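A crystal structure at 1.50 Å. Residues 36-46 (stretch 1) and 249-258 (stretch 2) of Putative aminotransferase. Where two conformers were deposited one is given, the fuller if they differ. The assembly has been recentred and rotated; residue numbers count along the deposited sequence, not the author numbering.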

# COMPACT_ATOMS: atom_id res chain seq x y z
N ALA A 36 -9.77 8.75 -12.91
CA ALA A 36 -10.94 9.63 -12.95
C ALA A 36 -12.12 8.95 -13.65
O ALA A 36 -13.25 9.03 -13.17
CB ALA A 36 -10.59 10.94 -13.64
N GLU A 37 -11.84 8.28 -14.76
CA GLU A 37 -12.87 7.57 -15.52
C GLU A 37 -13.50 6.44 -14.70
O GLU A 37 -14.72 6.27 -14.67
CB GLU A 37 -12.27 7.00 -16.82
CG GLU A 37 -13.28 6.29 -17.72
CD GLU A 37 -12.66 5.65 -18.95
OE1 GLU A 37 -11.44 5.80 -19.18
OE2 GLU A 37 -13.41 4.97 -19.69
N PHE A 38 -12.66 5.69 -14.00
CA PHE A 38 -13.11 4.58 -13.18
C PHE A 38 -13.95 5.09 -12.00
O PHE A 38 -15.02 4.55 -11.71
CB PHE A 38 -11.88 3.79 -12.71
CG PHE A 38 -12.19 2.50 -12.01
CD1 PHE A 38 -13.09 1.59 -12.55
CD2 PHE A 38 -11.52 2.16 -10.84
CE1 PHE A 38 -13.34 0.39 -11.92
CE2 PHE A 38 -11.76 0.95 -10.20
CZ PHE A 38 -12.68 0.06 -10.74
N GLU A 39 -13.47 6.13 -11.32
CA GLU A 39 -14.23 6.71 -10.22
C GLU A 39 -15.61 7.20 -10.68
O GLU A 39 -16.59 6.96 -9.99
CB GLU A 39 -13.45 7.84 -9.57
CG GLU A 39 -12.31 7.33 -8.71
CD GLU A 39 -11.47 8.44 -8.13
OE1 GLU A 39 -11.62 9.59 -8.58
OE2 GLU A 39 -10.63 8.16 -7.24
N SER A 40 -15.67 7.86 -11.83
CA SER A 40 -16.94 8.33 -12.36
C SER A 40 -17.90 7.18 -12.63
O SER A 40 -19.09 7.25 -12.32
CB SER A 40 -16.73 9.15 -13.64
OG SER A 40 -16.16 10.41 -13.35
N ALA A 41 -17.38 6.10 -13.21
CA ALA A 41 -18.20 4.93 -13.51
C ALA A 41 -18.73 4.28 -12.23
O ALA A 41 -19.89 3.87 -12.16
CB ALA A 41 -17.42 3.92 -14.34
N LEU A 42 -17.87 4.19 -11.22
CA LEU A 42 -18.27 3.58 -9.96
C LEU A 42 -19.29 4.46 -9.21
O LEU A 42 -20.24 3.94 -8.62
CB LEU A 42 -17.05 3.32 -9.07
CG LEU A 42 -16.04 2.33 -9.64
CD1 LEU A 42 -14.80 2.25 -8.76
CD2 LEU A 42 -16.67 0.96 -9.83
N ALA A 43 -19.08 5.77 -9.23
CA ALA A 43 -20.00 6.71 -8.60
C ALA A 43 -21.40 6.55 -9.17
O ALA A 43 -22.38 6.54 -8.43
CB ALA A 43 -19.52 8.14 -8.76
N ALA A 44 -21.48 6.42 -10.49
CA ALA A 44 -22.77 6.30 -11.16
C ALA A 44 -23.47 5.00 -10.77
O ALA A 44 -24.68 4.98 -10.53
CB ALA A 44 -22.60 6.38 -12.67
N ARG A 45 -22.71 3.91 -10.70
CA ARG A 45 -23.26 2.63 -10.30
C ARG A 45 -23.72 2.64 -8.85
O ARG A 45 -24.77 2.08 -8.52
CB ARG A 45 -22.24 1.51 -10.51
CG ARG A 45 -22.09 1.10 -11.96
CD ARG A 45 -20.97 0.09 -12.13
NE ARG A 45 -20.93 -0.40 -13.50
CZ ARG A 45 -21.31 -1.62 -13.87
NH1 ARG A 45 -21.76 -2.47 -12.96
NH2 ARG A 45 -21.23 -1.98 -15.14
N LEU A 46 -22.95 3.29 -7.99
CA LEU A 46 -23.23 3.29 -6.56
C LEU A 46 -24.30 4.31 -6.15
O LEU A 46 -24.94 4.14 -5.11
CB LEU A 46 -21.95 3.57 -5.78
CG LEU A 46 -20.96 2.42 -5.74
CD1 LEU A 46 -19.59 2.92 -5.28
CD2 LEU A 46 -21.47 1.33 -4.80
N GLY A 249 -9.73 -2.38 -13.91
CA GLY A 249 -11.07 -2.27 -13.36
C GLY A 249 -12.09 -1.84 -14.39
O GLY A 249 -13.19 -2.40 -14.44
N LEU A 250 -11.75 -0.87 -15.23
CA LEU A 250 -12.66 -0.41 -16.28
C LEU A 250 -13.03 -1.56 -17.22
O LEU A 250 -14.20 -1.72 -17.60
CB LEU A 250 -12.04 0.73 -17.08
CG LEU A 250 -12.10 2.08 -16.36
CD1 LEU A 250 -11.08 3.08 -16.91
CD2 LEU A 250 -13.51 2.64 -16.43
N ALA A 251 -12.03 -2.36 -17.58
CA ALA A 251 -12.27 -3.50 -18.46
C ALA A 251 -13.18 -4.53 -17.82
O ALA A 251 -13.99 -5.18 -18.49
CB ALA A 251 -10.94 -4.15 -18.85
N ASN A 252 -13.06 -4.68 -16.50
CA ASN A 252 -13.81 -5.72 -15.82
C ASN A 252 -15.23 -5.29 -15.43
O ASN A 252 -16.06 -6.13 -15.05
CB ASN A 252 -13.03 -6.19 -14.60
CG ASN A 252 -11.87 -7.09 -14.99
OD1 ASN A 252 -11.94 -7.78 -16.01
ND2 ASN A 252 -10.82 -7.08 -14.19
N LEU A 253 -15.52 -4.00 -15.55
CA LEU A 253 -16.85 -3.50 -15.24
C LEU A 253 -17.89 -4.05 -16.20
O LEU A 253 -19.05 -4.21 -15.82
CB LEU A 253 -16.89 -1.98 -15.28
CG LEU A 253 -16.57 -1.24 -13.99
CD1 LEU A 253 -16.53 0.25 -14.24
CD2 LEU A 253 -17.62 -1.59 -12.94
N GLU A 254 -17.48 -4.35 -17.43
CA GLU A 254 -18.41 -4.77 -18.46
C GLU A 254 -19.22 -6.00 -18.09
O GLU A 254 -20.41 -6.09 -18.40
CB GLU A 254 -17.67 -5.03 -19.77
CG GLU A 254 -17.58 -3.82 -20.68
CD GLU A 254 -16.98 -2.62 -19.98
OE1 GLU A 254 -17.66 -1.57 -19.91
OE2 GLU A 254 -15.84 -2.74 -19.48
N THR A 255 -18.59 -6.96 -17.42
CA THR A 255 -19.28 -8.22 -17.18
C THR A 255 -19.50 -8.54 -15.71
O THR A 255 -19.99 -9.63 -15.38
CB THR A 255 -18.52 -9.39 -17.82
OG1 THR A 255 -17.18 -9.42 -17.31
CG2 THR A 255 -18.48 -9.23 -19.33
N VAL A 256 -19.17 -7.62 -14.81
CA VAL A 256 -19.28 -7.93 -13.40
C VAL A 256 -20.74 -8.17 -13.00
O VAL A 256 -21.02 -9.02 -12.16
CB VAL A 256 -18.64 -6.83 -12.51
CG1 VAL A 256 -19.38 -5.51 -12.64
CG2 VAL A 256 -18.58 -7.29 -11.06
N ASP A 257 -21.68 -7.47 -13.65
CA ASP A 257 -23.10 -7.65 -13.34
C ASP A 257 -23.60 -9.06 -13.66
O ASP A 257 -24.35 -9.66 -12.88
CB ASP A 257 -23.95 -6.63 -14.10
CG ASP A 257 -23.81 -5.23 -13.55
OD1 ASP A 257 -23.46 -5.08 -12.36
OD2 ASP A 257 -24.06 -4.27 -14.31
N GLU A 258 -23.18 -9.59 -14.81
CA GLU A 258 -23.56 -10.95 -15.19
C GLU A 258 -22.92 -11.96 -14.25
O GLU A 258 -23.54 -12.95 -13.87
CB GLU A 258 -23.18 -11.24 -16.64
CG GLU A 258 -23.36 -12.69 -17.08
CD GLU A 258 -24.82 -13.15 -17.09
OE1 GLU A 258 -25.74 -12.31 -16.95
OE2 GLU A 258 -25.04 -14.37 -17.25

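The most unusual feature of this contact is a glycine, G249, that leaves room for an aromatic ring. G249 lies against the aromatic ring of F38, with F38 CE1 3.6 Å from G249 C, and a CB built in ideal geometry on G249 would point toward the other helix and come to 2.5 Å from F38 CZ, a clash. The bare backbone therefore leaves the room that the ring occupies. The CA-to-CB bond of F38 points sideways, but the end of the side chain, in the t rotamer (chi1 -171°), comes nearer to the second helix, where it is buried.

The two helices, 36-46 and 249-258, run in roughly the same direction, at an angle of 26°, and their axes approach to 10.2 Å. The backbones come nearest at F38 and L250, whose CA atoms are 5.9 Å apart. L250 packs closely here: its CD2 is 3.8 Å from F38 CA, and its CG is 4.0 Å from F38 CD1. Its other methyl, CD1, reaches E37 OE1 at 3.6 Å, so the aliphatic side chain also covers part of a carboxylate that finds its hydrogen bonds outside this contact.

One turn further on, L253 forms the centre of the packing. Its CA-to-CB bond points toward the first helix, and the side chain sits as a knob among F38, A41, L42 and R45. L253 CD1 lies at the edge of the F38 ring, 3.9 Å from F38 CE1, and also touches A41 CB at 3.8 Å. L253 CD2 meets L42 CD2 at 4.1 Å and packs over one face of the R45 guanidinium, 3.6 Å from R45 NE. The hydrophobic knob thus ends against a charged group, whose flat face makes few demands for hydrogen bonding.

R45 closes the contact at its exposed end. The CA-to-CB bond of R45 points toward the second helix, and with chi2 and chi3 both t the extended side chain reaches D257 and forms a salt bridge; D257 OD1 lies at the guanidinium edge. R45 NH1 is 3.2 Å from both D257 OD1 and D257 OD2, but the N-H...acceptor angles of 136° and 133° make both hydrogen bonds weak. The same nitrogen, R45 NH1, is 3.9 Å from V256 CG1. R45 NH2 comes within 3.2 Å of L253 O, yet the angle is too poor for a hydrogen bond. The arginine thus combines a salt bridge, whose hydrogen bonds are both weak, with packing of its guanidinium face against L253.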